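Local atomic coordinates of DNA polymerase III subunit beta (Caulobacter crescentus, PDB entry 5WCE), a protein that probably forms a ring-shaped head-to-tail homodimer around DNA that tethers DNA polymerases and other proteins to it, making replication processive. Residues I60-F65 and G241-T246; G202-I207 and V231-V236; K290-K295 and F332-L337; Q343-Q348 and D364-G369. All blocks are in the same frame, centred on the assembly; numbering follows the deposited sequence. Where two conformers were deposited one is given.

Contact 1: I60-F65 and G241-T246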
loop_
_atom_site.group_PDB
_atom_site.type_symbol
_atom_site.label_atom_id
_atom_site.label_comp_id
_atom_site.label_asym_id
_atom_site.label_seq_id
_atom_site.Cartn_x
_atom_site.Cartn_y
_atom_site.Cartn_z
ATOM N N ILE A 60 -23.594 -8.418 -8.350
ATOM C CA ILE A 60 -24.003 -7.258 -7.581
ATOM C C ILE A 60 -24.901 -6.427 -8.475
ATOM O O ILE A 60 -24.537 -6.213 -9.661
ATOM C CB ILE A 60 -22.819 -6.392 -7.118
ATOM C CG1 ILE A 60 -21.756 -7.221 -6.368
ATOM C CG2 ILE A 60 -23.318 -5.283 -6.246
ATOM C CD1 ILE A 60 -20.525 -6.437 -5.889
ATOM N N ILE A 61 -26.021 -5.976 -7.919
ATOM C CA ILE A 61 -26.965 -5.071 -8.625
ATOM C C ILE A 61 -27.122 -3.815 -7.789
ATOM O O ILE A 61 -26.981 -3.848 -6.530
ATOM C CB ILE A 61 -28.331 -5.750 -8.914
ATOM C CG1 ILE A 61 -28.136 -7.046 -9.732
ATOM C CG2 ILE A 61 -29.280 -4.863 -9.725
ATOM C CD1 ILE A 61 -29.423 -7.728 -10.166
ATOM N N ASP A 62 -27.407 -2.688 -8.450
ATOM C CA ASP A 62 -27.689 -1.464 -7.755
ATOM C C ASP A 62 -28.544 -0.591 -8.640
ATOM O O ASP A 62 -28.766 -0.916 -9.833
ATOM C CB ASP A 62 -26.390 -0.792 -7.287
ATOM C CG ASP A 62 -26.592 0.265 -6.147
ATOM O OD1 ASP A 62 -27.682 0.446 -5.582
ATOM O OD2 ASP A 62 -25.630 0.986 -5.862
ATOM N N GLU A 63 -29.162 0.414 -8.053
ATOM C CA GLU A 63 -30.047 1.288 -8.811
ATOM C C GLU A 63 -29.827 2.719 -8.379
ATOM O O GLU A 63 -29.495 2.982 -7.234
ATOM C CB GLU A 63 -31.516 0.876 -8.699
ATOM C CG GLU A 63 -32.084 0.916 -7.309
ATOM C CD GLU A 63 -33.606 0.755 -7.232
ATOM O OE1 GLU A 63 -34.256 0.223 -8.175
ATOM O OE2 GLU A 63 -34.159 1.246 -6.224
ATOM N N GLY A 64 -29.959 3.631 -9.324
ATOM C CA GLY A 64 -29.942 5.061 -9.022
ATOM C C GLY A 64 -31.057 5.776 -9.747
ATOM O O GLY A 64 -31.506 5.310 -10.788
ATOM N N PHE A 65 -31.482 6.924 -9.209
ATOM C CA PHE A 65 -32.488 7.758 -9.887
ATOM C C PHE A 65 -31.846 8.421 -11.091
ATOM O O PHE A 65 -30.663 8.810 -11.018
ATOM C CB PHE A 65 -33.014 8.810 -8.936
ATOM C CG PHE A 65 -33.789 8.233 -7.784
ATOM C CD1 PHE A 65 -34.971 7.501 -8.024
ATOM C CD2 PHE A 65 -33.337 8.402 -6.492
ATOM C CE1 PHE A 65 -35.688 6.964 -6.948
ATOM C CE2 PHE A 65 -34.048 7.848 -5.416
ATOM C CZ PHE A 65 -35.210 7.133 -5.664
ATOM N N GLY A 241 -30.777 -2.202 0.863
ATOM C CA GLY A 241 -31.579 -1.164 0.197
ATOM C C GLY A 241 -31.602 -1.284 -1.325
ATOM O O GLY A 241 -32.085 -2.256 -1.857
ATOM N N ALA A 242 -30.997 -0.338 -2.022
ATOM C CA ALA A 242 -30.984 -0.367 -3.482
ATOM C C ALA A 242 -29.992 -1.399 -4.064
ATOM O O ALA A 242 -30.150 -1.864 -5.195
ATOM C CB ALA A 242 -30.682 1.044 -4.021
ATOM N N ALA A 243 -28.955 -1.733 -3.314
ATOM C CA ALA A 243 -27.978 -2.661 -3.776
ATOM C C ALA A 243 -28.333 -4.089 -3.302
ATOM O O ALA A 243 -29.005 -4.270 -2.242
ATOM C CB ALA A 243 -26.621 -2.239 -3.299
ATOM N N ALA A 244 -27.926 -5.103 -4.077
ATOM C CA ALA A 244 -28.136 -6.540 -3.675
ATOM C C ALA A 244 -26.994 -7.395 -4.193
ATOM O O ALA A 244 -26.396 -7.114 -5.262
ATOM C CB ALA A 244 -29.460 -7.047 -4.195
ATOM N N LEU A 245 -26.603 -8.405 -3.447
ATOM C CA LEU A 245 -25.542 -9.303 -3.862
ATOM C C LEU A 245 -26.136 -10.704 -3.844
ATOM O O LEU A 245 -26.619 -11.150 -2.795
ATOM C CB LEU A 245 -24.385 -9.161 -2.885
ATOM C CG LEU A 245 -23.069 -9.886 -3.088
ATOM C CD1 LEU A 245 -22.293 -9.877 -1.752
ATOM C CD2 LEU A 245 -23.180 -11.308 -3.488
ATOM N N THR A 246 -26.189 -11.360 -4.997
ATOM C CA THR A 246 -26.685 -12.738 -5.090
ATOM C C THR A 246 -25.492 -13.621 -5.438
ATOM O O THR A 246 -24.714 -13.290 -6.356
ATOM C CB THR A 246 -27.784 -12.862 -6.155
ATOM O OG1 THR A 246 -28.780 -11.853 -5.965
ATOM C CG2 THR A 246 -28.393 -14.222 -6.120
#

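Contact 2: G202-I207 and V231-V236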
loop_
_atom_site.group_PDB
_atom_site.type_symbol
_atom_site.label_atom_id
_atom_site.label_comp_id
_atom_site.label_asym_id
_atom_site.label_seq_id
_atom_site.Cartn_x
_atom_site.Cartn_y
_atom_site.Cartn_z
ATOM N N GLY A 202 -33.753 -22.533 11.449
ATOM C CA GLY A 202 -33.924 -23.602 10.448
ATOM C C GLY A 202 -33.615 -23.302 8.972
ATOM O O GLY A 202 -33.996 -24.050 8.107
ATOM N N ILE A 203 -32.951 -22.188 8.670
ATOM C CA ILE A 203 -32.322 -22.033 7.321
ATOM C C ILE A 203 -31.392 -23.217 7.023
ATOM O O ILE A 203 -30.781 -23.760 7.958
ATOM C CB ILE A 203 -31.493 -20.724 7.173
ATOM C CG1 ILE A 203 -30.448 -20.565 8.272
ATOM C CG2 ILE A 203 -32.421 -19.521 7.063
ATOM C CD1 ILE A 203 -29.295 -19.663 7.873
ATOM N N PRO A 204 -31.275 -23.636 5.744
ATOM C CA PRO A 204 -30.254 -24.673 5.497
ATOM C C PRO A 204 -28.851 -24.073 5.699
ATOM O O PRO A 204 -28.639 -22.891 5.406
ATOM C CB PRO A 204 -30.488 -25.074 4.047
ATOM C CG PRO A 204 -31.022 -23.836 3.386
ATOM C CD PRO A 204 -31.843 -23.125 4.486
ATOM N N GLY A 205 -27.934 -24.868 6.252
ATOM C CA GLY A 205 -26.524 -24.488 6.366
ATOM C C GLY A 205 -25.897 -24.241 5.004
ATOM O O GLY A 205 -26.010 -25.081 4.133
ATOM N N VAL A 206 -25.260 -23.099 4.798
ATOM C CA VAL A 206 -24.574 -22.847 3.524
ATOM C C VAL A 206 -23.146 -22.368 3.698
ATOM O O VAL A 206 -22.837 -21.609 4.648
ATOM C CB VAL A 206 -25.306 -21.801 2.641
ATOM C CG1 VAL A 206 -26.662 -22.335 2.151
ATOM C CG2 VAL A 206 -25.505 -20.491 3.364
ATOM N N ILE A 207 -22.308 -22.708 2.714
ATOM C CA ILE A 207 -20.927 -22.275 2.720
ATOM C C ILE A 207 -20.867 -21.104 1.765
ATOM O O ILE A 207 -20.970 -21.290 0.555
ATOM C CB ILE A 207 -19.944 -23.386 2.313
ATOM C CG1 ILE A 207 -20.155 -24.627 3.136
ATOM C CG2 ILE A 207 -18.514 -22.857 2.435
ATOM C CD1 ILE A 207 -19.529 -25.904 2.528
ATOM N N VAL A 231 -31.760 -17.382 1.629
ATOM C CA VAL A 231 -30.939 -18.562 1.525
ATOM C C VAL A 231 -31.707 -19.694 0.855
ATOM O O VAL A 231 -32.901 -19.834 1.035
ATOM C CB VAL A 231 -30.490 -19.032 2.916
ATOM C CG1 VAL A 231 -29.609 -20.262 2.802
ATOM C CG2 VAL A 231 -29.750 -17.933 3.645
ATOM N N SER A 232 -31.004 -20.465 0.041
ATOM C CA SER A 232 -31.421 -21.793 -0.397
ATOM C C SER A 232 -30.163 -22.667 -0.337
ATOM O O SER A 232 -29.052 -22.132 -0.126
ATOM C CB SER A 232 -31.890 -21.743 -1.840
ATOM O OG SER A 232 -30.787 -21.552 -2.716
ATOM N N PRO A 233 -30.295 -23.973 -0.588
ATOM C CA PRO A 233 -29.045 -24.792 -0.625
ATOM C C PRO A 233 -28.114 -24.461 -1.822
ATOM O O PRO A 233 -26.988 -24.888 -1.817
ATOM C CB PRO A 233 -29.578 -26.240 -0.724
ATOM C CG PRO A 233 -31.028 -26.168 -0.293
ATOM C CD PRO A 233 -31.504 -24.817 -0.738
ATOM N N GLN A 234 -28.586 -23.700 -2.809
ATOM C CA GLN A 234 -27.775 -23.332 -3.960
ATOM C C GLN A 234 -27.348 -21.870 -3.998
ATOM O O GLN A 234 -26.441 -21.529 -4.745
ATOM C CB GLN A 234 -28.527 -23.658 -5.252
ATOM C CG GLN A 234 -28.863 -25.123 -5.431
ATOM C CD GLN A 234 -30.109 -25.590 -4.667
ATOM O OE1 GLN A 234 -31.029 -24.808 -4.389
ATOM N NE2 GLN A 234 -30.144 -26.878 -4.336
ATOM N N LYS A 235 -27.996 -21.004 -3.232
ATOM C CA LYS A 235 -27.794 -19.537 -3.361
ATOM C C LYS A 235 -27.960 -18.812 -2.065
ATOM O O LYS A 235 -28.664 -19.267 -1.162
ATOM C CB LYS A 235 -28.780 -18.899 -4.341
ATOM C CG LYS A 235 -28.650 -19.433 -5.746
ATOM C CD LYS A 235 -28.851 -18.405 -6.795
ATOM C CE LYS A 235 -28.000 -18.714 -8.021
ATOM N NZ LYS A 235 -28.812 -19.445 -8.958
ATOM N N VAL A 236 -27.320 -17.664 -1.994
ATOM C CA VAL A 236 -27.500 -16.731 -0.914
ATOM C C VAL A 236 -27.679 -15.342 -1.542
ATOM O O VAL A 236 -27.095 -15.050 -2.594
ATOM C CB VAL A 236 -26.346 -16.837 0.109
ATOM C CG1 VAL A 236 -25.017 -16.475 -0.466
ATOM C CG2 VAL A 236 -26.572 -15.931 1.282
#

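Contact 3: K290-K295 and F332-L337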
loop_
_atom_site.group_PDB
_atom_site.type_symbol
_atom_site.label_atom_id
_atom_site.label_comp_id
_atom_site.label_asym_id
_atom_site.label_seq_id
_atom_site.Cartn_x
_atom_site.Cartn_y
_atom_site.Cartn_z
ATOM N N LYS A 290 7.875 -16.390 6.339
ATOM C CA LYS A 290 6.395 -16.239 6.181
ATOM C C LYS A 290 5.642 -16.950 7.285
ATOM O O LYS A 290 4.716 -16.403 7.887
ATOM C CB LYS A 290 5.917 -16.812 4.827
ATOM N N SER A 291 6.066 -18.188 7.531
ATOM C CA SER A 291 5.586 -19.013 8.621
ATOM C C SER A 291 6.619 -19.000 9.800
ATOM O O SER A 291 7.822 -19.203 9.589
ATOM C CB SER A 291 5.359 -20.432 8.115
ATOM O OG SER A 291 4.564 -21.131 9.044
ATOM N N ARG A 292 6.113 -18.701 10.993
ATOM C CA ARG A 292 6.913 -18.505 12.195
ATOM C C ARG A 292 6.190 -19.277 13.294
ATOM O O ARG A 292 5.080 -18.967 13.570
ATOM C CB ARG A 292 6.954 -17.006 12.646
ATOM C CG ARG A 292 7.471 -15.965 11.656
ATOM C CD ARG A 292 6.353 -15.166 10.992
ATOM N NE ARG A 292 5.861 -14.013 11.755
ATOM C CZ ARG A 292 4.668 -13.989 12.331
ATOM N NH1 ARG A 292 3.911 -15.041 12.241
ATOM N NH2 ARG A 292 4.228 -12.933 12.990
ATOM N N SER A 293 6.836 -20.258 13.902
ATOM C CA SER A 293 6.274 -20.938 15.071
ATOM C C SER A 293 6.819 -20.362 16.398
ATOM O O SER A 293 7.992 -19.986 16.473
ATOM C CB SER A 293 6.641 -22.398 15.016
ATOM O OG SER A 293 6.019 -22.958 13.860
ATOM N N VAL A 294 5.991 -20.402 17.442
ATOM C CA VAL A 294 6.390 -19.973 18.779
ATOM C C VAL A 294 6.120 -21.120 19.767
ATOM O O VAL A 294 5.047 -21.738 19.733
ATOM C CB VAL A 294 5.691 -18.668 19.176
ATOM C CG1 VAL A 294 4.192 -18.766 19.117
ATOM C CG2 VAL A 294 6.098 -18.190 20.569
ATOM N N LYS A 295 7.108 -21.375 20.621
ATOM C CA LYS A 295 6.967 -22.314 21.732
ATOM C C LYS A 295 6.477 -21.610 23.009
ATOM O O LYS A 295 7.023 -20.590 23.374
ATOM C CB LYS A 295 8.303 -23.005 22.017
ATOM C CG LYS A 295 8.242 -24.028 23.155
ATOM C CD LYS A 295 9.624 -24.684 23.208
ATOM C CE LYS A 295 9.845 -25.604 24.359
ATOM N NZ LYS A 295 11.305 -25.969 24.280
ATOM N N PHE A 332 2.650 -23.081 18.624
ATOM C CA PHE A 332 1.649 -22.554 17.705
ATOM C C PHE A 332 2.315 -21.714 16.603
ATOM O O PHE A 332 3.414 -21.221 16.771
ATOM C CB PHE A 332 0.625 -21.666 18.386
ATOM C CG PHE A 332 -0.212 -22.368 19.416
ATOM C CD1 PHE A 332 -1.082 -23.396 19.036
ATOM C CD2 PHE A 332 -0.186 -21.967 20.726
ATOM C CE1 PHE A 332 -1.842 -24.055 19.960
ATOM C CE2 PHE A 332 -0.963 -22.616 21.668
ATOM C CZ PHE A 332 -1.778 -23.673 21.284
ATOM N N ASN A 333 1.659 -21.654 15.455
ATOM C CA ASN A 333 2.013 -20.660 14.424
ATOM C C ASN A 333 1.742 -19.288 15.044
ATOM O O ASN A 333 0.645 -18.992 15.539
ATOM C CB ASN A 333 1.180 -20.928 13.145
ATOM C CG ASN A 333 1.445 -19.931 12.020
ATOM O OD1 ASN A 333 1.283 -18.756 12.199
ATOM N ND2 ASN A 333 1.774 -20.434 10.855
ATOM N N ALA A 334 2.770 -18.455 15.057
ATOM C CA ALA A 334 2.667 -17.139 15.712
ATOM C C ALA A 334 1.580 -16.256 15.123
ATOM O O ALA A 334 0.854 -15.594 15.874
ATOM C CB ALA A 334 4.010 -16.400 15.732
ATOM N N ARG A 335 1.444 -16.253 13.799
ATOM C CA ARG A 335 0.425 -15.445 13.148
ATOM C C ARG A 335 -0.989 -15.892 13.572
ATOM O O ARG A 335 -1.858 -15.069 13.894
ATOM C CB ARG A 335 0.573 -15.473 11.589
ATOM C CG ARG A 335 -0.484 -14.654 10.828
ATOM C CD ARG A 335 -0.701 -13.253 11.382
ATOM N NE ARG A 335 0.559 -12.514 11.533
ATOM C CZ ARG A 335 0.769 -11.421 12.298
ATOM N NH1 ARG A 335 -0.210 -10.887 13.029
ATOM N NH2 ARG A 335 1.993 -10.856 12.326
ATOM N N TYR A 336 -1.215 -17.209 13.610
ATOM C CA TYR A 336 -2.504 -17.719 14.019
ATOM C C TYR A 336 -2.838 -17.325 15.468
ATOM O O TYR A 336 -3.986 -16.973 15.785
ATOM C CB TYR A 336 -2.587 -19.257 13.810
ATOM C CG TYR A 336 -2.396 -19.736 12.385
ATOM C CD1 TYR A 336 -2.504 -18.857 11.274
ATOM C CD2 TYR A 336 -2.046 -21.049 12.129
ATOM C CE1 TYR A 336 -2.291 -19.298 9.992
ATOM C CE2 TYR A 336 -1.833 -21.489 10.826
ATOM C CZ TYR A 336 -1.975 -20.591 9.767
ATOM O OH TYR A 336 -1.747 -21.049 8.499
ATOM N N LEU A 337 -1.839 -17.372 16.351
ATOM C CA LEU A 337 -2.042 -16.956 17.731
ATOM C C LEU A 337 -2.350 -15.468 17.819
ATOM O O LEU A 337 -3.295 -15.036 18.481
ATOM C CB LEU A 337 -0.805 -17.316 18.524
ATOM C CG LEU A 337 -0.683 -17.012 19.980
ATOM C CD1 LEU A 337 -1.887 -17.561 20.740
ATOM C CD2 LEU A 337 0.642 -17.582 20.517
HETATM O O HOH W 1 3.432 -17.375 11.350
#

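Contact 4: Q343-Q348 and D364-G369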
loop_
_atom_site.group_PDB
_atom_site.type_symbol
_atom_site.label_atom_id
_atom_site.label_comp_id
_atom_site.label_asym_id
_atom_site.label_seq_id
_atom_site.Cartn_x
_atom_site.Cartn_y
_atom_site.Cartn_z
ATOM N N GLN A 343 -8.769 -10.681 18.000
ATOM C CA GLN A 343 -10.230 -10.741 18.084
ATOM C C GLN A 343 -10.765 -10.546 19.469
ATOM O O GLN A 343 -11.919 -10.227 19.618
ATOM C CB GLN A 343 -10.747 -12.079 17.536
ATOM C CG GLN A 343 -10.478 -12.256 16.059
ATOM C CD GLN A 343 -11.178 -11.196 15.228
ATOM O OE1 GLN A 343 -12.265 -10.719 15.588
ATOM N NE2 GLN A 343 -10.520 -10.760 14.173
ATOM N N ILE A 344 -9.928 -10.693 20.473
ATOM C CA ILE A 344 -10.378 -10.652 21.845
ATOM C C ILE A 344 -10.766 -9.202 22.159
ATOM O O ILE A 344 -9.997 -8.277 21.883
ATOM C CB ILE A 344 -9.240 -11.153 22.769
ATOM C CG1 ILE A 344 -8.974 -12.653 22.507
ATOM C CG2 ILE A 344 -9.517 -10.873 24.222
ATOM C CD1 ILE A 344 -10.117 -13.610 22.715
ATOM N N ALA A 345 -11.960 -9.014 22.733
ATOM C CA ALA A 345 -12.582 -7.676 22.835
ATOM C C ALA A 345 -12.236 -6.933 24.128
ATOM O O ALA A 345 -12.529 -5.748 24.236
ATOM C CB ALA A 345 -14.104 -7.811 22.697
ATOM N N GLY A 346 -11.722 -7.637 25.148
ATOM C CA GLY A 346 -11.414 -7.017 26.433
ATOM C C GLY A 346 -9.993 -7.271 26.876
ATOM O O GLY A 346 -9.214 -7.795 26.116
ATOM N N PRO A 347 -9.694 -7.016 28.153
ATOM C CA PRO A 347 -8.292 -7.126 28.550
ATOM C C PRO A 347 -7.778 -8.559 28.743
ATOM O O PRO A 347 -6.584 -8.757 28.622
ATOM C CB PRO A 347 -8.221 -6.334 29.857
ATOM C CG PRO A 347 -9.611 -6.368 30.392
ATOM C CD PRO A 347 -10.499 -6.322 29.167
ATOM N N GLN A 348 -8.636 -9.512 29.079
ATOM C CA GLN A 348 -8.181 -10.891 29.255
ATOM C C GLN A 348 -8.528 -11.840 28.123
ATOM O O GLN A 348 -9.510 -11.673 27.422
ATOM C CB GLN A 348 -8.721 -11.505 30.538
ATOM C CG GLN A 348 -8.582 -10.620 31.751
ATOM C CD GLN A 348 -8.282 -11.398 33.010
ATOM O OE1 GLN A 348 -9.203 -11.943 33.678
ATOM N NE2 GLN A 348 -6.979 -11.438 33.369
ATOM N N ASP A 364 -13.301 -15.698 25.000
ATOM C CA ASP A 364 -13.254 -14.281 25.260
ATOM C C ASP A 364 -14.203 -14.019 26.432
ATOM O O ASP A 364 -15.439 -14.110 26.264
ATOM C CB ASP A 364 -13.729 -13.474 24.056
ATOM C CG ASP A 364 -13.589 -11.989 24.271
ATOM O OD1 ASP A 364 -13.543 -11.544 25.464
ATOM O OD2 ASP A 364 -13.557 -11.240 23.262
ATOM N N PRO A 365 -13.657 -13.651 27.614
ATOM C CA PRO A 365 -14.561 -13.434 28.772
ATOM C C PRO A 365 -15.627 -12.331 28.604
ATOM O O PRO A 365 -16.605 -12.347 29.356
ATOM C CB PRO A 365 -13.598 -13.103 29.933
ATOM C CG PRO A 365 -12.274 -13.696 29.511
ATOM C CD PRO A 365 -12.238 -13.546 28.009
ATOM N N VAL A 366 -15.469 -11.409 27.680
ATOM C CA VAL A 366 -16.484 -10.398 27.475
ATOM C C VAL A 366 -17.380 -10.676 26.260
ATOM O O VAL A 366 -18.216 -9.859 25.955
ATOM C CB VAL A 366 -15.893 -8.970 27.376
ATOM C CG1 VAL A 366 -15.047 -8.656 28.611
ATOM C CG2 VAL A 366 -15.123 -8.740 26.110
ATOM N N ASP A 367 -17.164 -11.809 25.570
ATOM C CA ASP A 367 -18.053 -12.236 24.470
ATOM C C ASP A 367 -18.161 -13.773 24.512
ATOM O O ASP A 367 -17.357 -14.465 23.894
ATOM C CB ASP A 367 -17.562 -11.704 23.118
ATOM C CG ASP A 367 -18.558 -11.904 21.989
ATOM O OD1 ASP A 367 -19.464 -12.733 22.122
ATOM O OD2 ASP A 367 -18.454 -11.169 20.978
ATOM N N PRO A 368 -19.194 -14.294 25.191
ATOM C CA PRO A 368 -19.465 -15.743 25.165
ATOM C C PRO A 368 -19.896 -16.280 23.764
ATOM O O PRO A 368 -20.018 -17.494 23.603
ATOM C CB PRO A 368 -20.649 -15.910 26.140
ATOM C CG PRO A 368 -21.354 -14.638 26.125
ATOM C CD PRO A 368 -20.286 -13.578 25.910
ATOM N N GLY A 369 -20.198 -15.388 22.815
ATOM C CA GLY A 369 -20.687 -15.784 21.519
ATOM C C GLY A 369 -19.587 -16.056 20.491
ATOM O O GLY A 369 -19.908 -16.156 19.291
HETATM O O HOH W 2 -13.914 -11.701 20.686
HETATM O O HOH W 3 -11.783 -10.091 26.850
#

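Contact 1: I60-F65 and G241-T246
The carboxylate of Asp62 lies against the backbone and methyl groups of Ala242 and Ala243, with OD1 doing the touching: it sits 3.3 Å from Ala242 C and 3.4 Å from Ala242 CB. The other oxygen, OD2, turns to His23 and is hydrogen-bonded to its ND1. CG stands anti to the backbone N (chi1 -161°), and OD1 also takes a weak bond from Glu63 N at 2.9 Å. The two backbone hydrogen bonds differ in how they meet the flat peptide groups. Ile61 N reaches Ala244 O at 2.9 Å within the carbonyl plane, whereas Ala244 N approaches Ile61 O, also at 2.9 Å, tilted 29° from the plane of the Ile61 carbonyl. The same Ile61 O receives a CA-H contact from Ala243 CA at 3.2 Å. These antiparallel strands are neighbours in an eight-stranded sheet that runs from the N-terminal into the central domain, so the bonds cross a domain boundary. An alanine in place of Asp62 would probably leave His23 ND1 without its partner, lose the weak bond from Glu63 N and open a gap beside the backbone of Ala242. Ile60 and Leu245 form a non-hydrogen-bonded pair on one face, meeting loosely through Ile60 CG1 and Leu245 CG at 4.4 Å, and helices 14-25 and 210-220 cover that face. Ile61 and Ala244 point to the opposite face. Further along, Glu63 CG, set between the backbone N and the carbonyl carbon, touches Ala242 CB at 3.6 Å, while its OE2 makes a salt bridge with Arg48 NH2.

Contact 2: G202-I207 and V231-V236
Pro204 brings its ring against the corner formed by Val231, Ser232 and Pro233. The touching atom is Pro204 CG, which lies 3.9 Å from Val231 CG1 and 4.0 Å from Ser232 C; it also comes within 4.3 Å of Pro233 CD. Pro204 and Val231 lie alongside each other, pointing opposite ways, and the Pro204 carbonyl O adds a contact to the same Val231 methyl. Beyond Gly205, the side chain of Val206 again sets out toward the second segment. Val206 CG1, anti to the carbonyl carbon (chi1 -67°), is 3.7 Å from Val231 CG1. Val206 CG1 also closes to 3.3 Å on Ser232 O, a close approach for a methyl carbon. Val231 CG1, anti to its own backbone N (chi1 -179°), is thus shared by Pro204 and Val206. No hydrogen bond spans the two segments, and the contact is apolar packing against a beta-hairpin turn. That turn is held from within: Ser232 N bonds to Lys235 O at 2.9 Å, and Ser232 OG accepts from Gln234 N at 3.1 Å in an ST turn. Val206 begins strand 206-209, an outermost strand bonded to strand 165-173 in one eight-stranded sheet, whereas the hairpin joins strands 226-231 and 235-240 of another. The chain between the segments runs through helix 210-220 and strand 226-231. Within the central domain, the edge of one sheet packs on a turn of the other.

Contact 3: K290-K295 and F332-L337
Asn333 OD1 is gripped by three donors, one of them a water that ties it to Arg292 across the contact. The water donates to Asn333 OD1 at 2.7 Å and accepts from Arg292 N at 3.0 Å. Within the helix start, Tyr336 N bonds to Asn333 OD1 at 3.3 Å, tilted 34° from the amide plane, and Arg335 N adds a weak bond. CG of Asn333, anti to the backbone N (chi1 179°), also lies over one face of the Tyr336 ring, offset toward its rim. The backbones are joined by straight bonds: Val294 N to Phe332 O at 2.8 Å, returned by Phe332 N to Val294 O, then Ala334 N to Arg292 O at 2.8 Å. On the buried side, Val294 CG1 meets Leu337 CD2 at 4.0 Å, the two side chains crossing at about a right angle, and touches Ala334 CB. Leu337 continues onto Phe276 and Val280 of helix 273-284. The guanidinium of Arg292 lies beside that of Arg335, its placement doubtful because Arg292 has two conformers. In the C-terminal domain, strand 328-333, paired antiparallel with strand 293-299, runs directly into helix 334-343, with Asn333 as the N-cap.

Contact 4: Q343-Q348 and D364-G369
Ala345 and Asp364 face each other across two loops of the C-terminal domain, where Asp364 opens a type I beta turn to Asp367 and its OD1 closes an Asx turn. CG of Asp364 stands anti to the backbone N (chi1 -176°), and the carboxylate reaches between the two segments. Its OD2 accepts from Ala345 N at 2.8 Å, met on the syn side and 32° out of the carboxylate plane. OD1 accepts directly from its own loop, taking Val366 N at 2.9 Å from above the plane, 42° out of it. Each oxygen also receives a water: one is 2.6 Å from Asp364 OD2 and donates as well to Gln343 O, while another is 2.7 Å from Asp364 OD1 and donates to Gln348 O. Four bonds therefore hold this buried group and would probably fix its rotation. An alanine here would probably leave Ala345 N and Val366 N without their acceptors and lose the direct hydrogen bond between the loops. The apolar side chains flank the carboxylate. Ile344 runs antiparallel to the Asp364 side chain, with Ile344 CD1 coming 3.9 Å from Asp364 CB. Ala345 CB meets Val366 CG2 at 3.7 Å, and that methyl also lies against Gly346 N. At the far end of the turn, Asp367 OD1 makes a salt bridge with Arg145 NH2 on helix 140-148, linking this loop to the central domain. Beside Asp364, Pro365 CD lies 3.4 Å from Gln348 O.

Overall arrangement
Contacts 1 and 2 are the buried ones. Both segments of contact 1 and one of contact 2 belong to a single eight-stranded sheet, in which strands 243-248 and 235-240 are neighbours and Thr246 CG2 packs against Val236 O. Contact 1 joins two domains, whereas contact 2 lies within the central domain and relies on apolar packing without a hydrogen bond between its segments. Contacts 3 and 4, both in the C-terminal domain, are partly buried and use waters. Contacts 1 and 3 share antiparallel strand pairing; contact 4 has none and depends on one aspartate. Contact 3 holds the start of helix 334-343 and contact 4 the loop that follows it, with centres about 21 Å apart.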